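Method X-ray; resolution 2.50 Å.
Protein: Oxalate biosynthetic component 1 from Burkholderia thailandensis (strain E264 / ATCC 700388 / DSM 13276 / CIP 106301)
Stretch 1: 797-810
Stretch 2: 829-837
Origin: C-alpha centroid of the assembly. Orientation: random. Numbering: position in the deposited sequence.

Stretch 1 797-810: LSNGMAQLFHGFVA
Stretch 2 829-837: PLRLLAITH

A helix packed along a strand usually meets it through one face, in steps of about one turn, while the strand answers with every second residue; this pair from oxalate biosynthetic component 1 is a compact example. Residues 797-810 are helical throughout, with phi/psi near -70/-37 and i to i+4 hydrogen bonds such as Ala802 N to Ser798 O (3.2 Å). Residues 832-836 form an extended strand, phi near -105 to -123 and psi 118 to 151. The two run roughly antiparallel, their N-to-C directions 152° apart and their axes 8.6 Å apart at closest approach. The register pairs Ser798 with Thr836, Ala802 with Ala834 and His806 with Leu832, with CA separations of 6.2, 5.9 and 6.7 Å, and 397 Å² is buried in all.

Ser798 opens the contact. Its t rotamer places OG 2.7 Å from Thr836 OG1, and with Thr836 in m the two hydroxyls form a hydrogen bond, giving each buried hydroxyl a polar partner. One turn on, methyl meets methyl: Ala802 CB lies 3.6 Å from Ala834 CB, a small pair suited to the closest CA approach in the register. Phe805 then contributes mainly its base, CB standing 4.0 Å from Leu832 CD2, while chi1 of -91° leads the ring away from the strand.

His806, chi1 t and chi2 86°, packs its CB 3.7 Å from Leu832 CD2. Its ring presents an edge to Leu830, CE1 approaching Leu830 O at 3.2 Å; beyond CB, the Leu830 side chain is not modelled. Val809, chi1 p, completes the face with CG1 4.2 Å from Leu832 CD1. Leu832, with chi1 -109° and chi2 67°, thus reaches Phe805, His806 and Val809 with its branched end, whereas Leu833 points away, as strand alternation requires.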

# COMPACT_ATOMS: atom_id res chain seq x y z
N LEU A 797 -30.63 0.52 15.67
CA LEU A 797 -29.40 1.10 15.13
C LEU A 797 -29.45 2.62 15.18
O LEU A 797 -28.45 3.28 15.47
CB LEU A 797 -29.17 0.61 13.70
CG LEU A 797 -29.03 -0.90 13.53
CD1 LEU A 797 -29.05 -1.28 12.06
CD2 LEU A 797 -27.76 -1.40 14.21
N SER A 798 -30.63 3.17 14.88
CA SER A 798 -30.82 4.62 14.91
C SER A 798 -30.61 5.17 16.32
O SER A 798 -30.05 6.25 16.49
CB SER A 798 -32.22 4.98 14.41
OG SER A 798 -32.40 6.38 14.34
N ASN A 799 -31.05 4.40 17.31
CA ASN A 799 -30.85 4.78 18.71
C ASN A 799 -29.39 4.72 19.12
O ASN A 799 -28.86 5.65 19.72
CB ASN A 799 -31.68 3.88 19.63
CG ASN A 799 -33.17 4.12 19.49
OD1 ASN A 799 -33.61 5.19 19.07
ND2 ASN A 799 -33.97 3.11 19.84
N GLY A 800 -28.74 3.60 18.78
CA GLY A 800 -27.35 3.39 19.13
C GLY A 800 -26.43 4.45 18.55
O GLY A 800 -25.47 4.87 19.21
N MET A 801 -26.71 4.87 17.32
CA MET A 801 -25.93 5.91 16.68
C MET A 801 -26.13 7.24 17.38
O MET A 801 -25.19 8.03 17.54
CB MET A 801 -26.30 6.04 15.20
CG MET A 801 -25.13 5.90 14.25
SD MET A 801 -25.51 6.50 12.59
CE MET A 801 -25.76 8.24 12.92
N ALA A 802 -27.36 7.49 17.81
CA ALA A 802 -27.70 8.72 18.52
C ALA A 802 -27.04 8.77 19.88
O ALA A 802 -26.55 9.82 20.31
CB ALA A 802 -29.21 8.85 18.66
N GLN A 803 -27.02 7.63 20.57
CA GLN A 803 -26.41 7.53 21.88
C GLN A 803 -24.90 7.74 21.79
O GLN A 803 -24.30 8.39 22.65
CB GLN A 803 -26.71 6.18 22.53
CG GLN A 803 -26.14 6.02 23.93
CD GLN A 803 -26.47 4.68 24.55
OE1 GLN A 803 -27.64 4.32 24.70
NE2 GLN A 803 -25.44 3.92 24.90
N LEU A 804 -24.30 7.18 20.75
CA LEU A 804 -22.87 7.36 20.51
C LEU A 804 -22.52 8.83 20.32
O LEU A 804 -21.52 9.32 20.87
CB LEU A 804 -22.42 6.55 19.29
CG LEU A 804 -22.06 5.08 19.54
CD1 LEU A 804 -21.97 4.31 18.23
CD2 LEU A 804 -20.75 4.99 20.31
N PHE A 805 -23.34 9.54 19.56
CA PHE A 805 -23.13 10.96 19.27
C PHE A 805 -23.34 11.84 20.49
O PHE A 805 -22.71 12.89 20.62
CB PHE A 805 -24.05 11.43 18.14
CG PHE A 805 -23.44 11.31 16.78
CD1 PHE A 805 -22.35 12.09 16.43
CD2 PHE A 805 -23.97 10.44 15.84
CE1 PHE A 805 -21.79 11.99 15.17
CE2 PHE A 805 -23.41 10.34 14.58
CZ PHE A 805 -22.32 11.12 14.25
N HIS A 806 -24.24 11.42 21.37
CA HIS A 806 -24.56 12.19 22.56
C HIS A 806 -23.58 11.94 23.69
O HIS A 806 -23.36 12.80 24.53
CB HIS A 806 -25.99 11.89 23.02
CG HIS A 806 -26.28 12.34 24.42
ND1 HIS A 806 -26.71 13.62 24.70
CD2 HIS A 806 -26.30 11.67 25.59
CE1 HIS A 806 -26.91 13.74 26.00
NE2 HIS A 806 -26.67 12.57 26.56
N GLY A 807 -23.00 10.75 23.70
CA GLY A 807 -21.96 10.44 24.66
C GLY A 807 -20.68 11.12 24.23
O GLY A 807 -19.81 11.44 25.05
N PHE A 808 -20.57 11.35 22.93
CA PHE A 808 -19.41 12.00 22.34
C PHE A 808 -19.36 13.49 22.67
O PHE A 808 -18.33 14.00 23.11
CB PHE A 808 -19.42 11.78 20.83
CG PHE A 808 -18.34 12.53 20.10
CD1 PHE A 808 -17.01 12.14 20.21
CD2 PHE A 808 -18.65 13.61 19.29
CE1 PHE A 808 -16.02 12.82 19.53
CE2 PHE A 808 -17.66 14.29 18.62
CZ PHE A 808 -16.35 13.89 18.74
N VAL A 809 -20.47 14.18 22.47
CA VAL A 809 -20.54 15.62 22.71
C VAL A 809 -20.61 15.92 24.22
O VAL A 809 -20.13 16.96 24.67
CB VAL A 809 -21.74 16.27 21.97
CG1 VAL A 809 -23.04 15.59 22.35
CG2 VAL A 809 -21.81 17.77 22.24
N ALA A 810 -21.19 15.00 24.99
CA ALA A 810 -21.27 15.18 26.44
C ALA A 810 -19.89 15.05 27.08
O ALA A 810 -19.60 15.67 28.10
CB ALA A 810 -22.23 14.18 27.06
N PRO A 829 -27.93 20.40 30.32
CA PRO A 829 -28.93 19.42 29.87
C PRO A 829 -28.82 19.12 28.38
O PRO A 829 -29.61 19.62 27.58
CB PRO A 829 -30.26 20.12 30.19
CG PRO A 829 -29.94 21.57 30.16
CD PRO A 829 -28.54 21.69 30.69
N LEU A 830 -27.84 18.29 28.01
CA LEU A 830 -27.57 17.98 26.61
C LEU A 830 -28.73 17.24 25.95
O LEU A 830 -29.07 16.13 26.33
CB LEU A 830 -26.29 17.14 26.50
N ARG A 831 -29.32 17.88 24.94
CA ARG A 831 -30.45 17.30 24.22
C ARG A 831 -30.10 17.07 22.75
O ARG A 831 -29.59 17.96 22.07
CB ARG A 831 -31.68 18.19 24.33
N LEU A 832 -30.38 15.86 22.25
CA LEU A 832 -30.11 15.53 20.86
C LEU A 832 -31.37 15.05 20.14
O LEU A 832 -32.27 14.49 20.76
CB LEU A 832 -29.03 14.45 20.76
CG LEU A 832 -27.68 14.91 20.21
CD1 LEU A 832 -27.02 15.88 21.19
CD2 LEU A 832 -26.77 13.72 19.91
N LEU A 833 -31.44 15.29 18.83
CA LEU A 833 -32.56 14.83 18.02
C LEU A 833 -32.09 13.87 16.94
O LEU A 833 -31.31 14.23 16.06
CB LEU A 833 -33.29 16.01 17.39
CG LEU A 833 -34.43 15.62 16.44
CD1 LEU A 833 -35.54 14.90 17.19
CD2 LEU A 833 -34.97 16.84 15.70
N ALA A 834 -32.58 12.63 17.00
CA ALA A 834 -32.20 11.60 16.04
C ALA A 834 -33.33 11.34 15.05
O ALA A 834 -34.50 11.24 15.43
CB ALA A 834 -31.82 10.33 16.76
N ILE A 835 -32.97 11.22 13.78
CA ILE A 835 -33.94 10.97 12.72
C ILE A 835 -33.77 9.58 12.12
O ILE A 835 -32.65 9.15 11.83
CB ILE A 835 -33.85 12.03 11.61
CG1 ILE A 835 -33.81 13.43 12.21
CG2 ILE A 835 -35.01 11.89 10.63
CD1 ILE A 835 -33.67 14.54 11.18
N THR A 836 -34.88 8.88 11.93
CA THR A 836 -34.88 7.57 11.30
C THR A 836 -35.57 7.65 9.94
O THR A 836 -36.62 8.27 9.82
CB THR A 836 -35.59 6.52 12.18
OG1 THR A 836 -34.96 6.46 13.47
CG2 THR A 836 -35.53 5.15 11.53
N HIS A 837 -34.97 7.04 8.92
CA HIS A 837 -35.55 7.06 7.58
C HIS A 837 -36.90 6.36 7.52
O HIS A 837 -37.26 5.59 8.41
CB HIS A 837 -34.60 6.42 6.57
CG HIS A 837 -33.69 7.38 5.89
ND1 HIS A 837 -34.15 8.51 5.24
CD2 HIS A 837 -32.34 7.38 5.72
CE1 HIS A 837 -33.13 9.17 4.72
NE2 HIS A 837 -32.02 8.50 5.00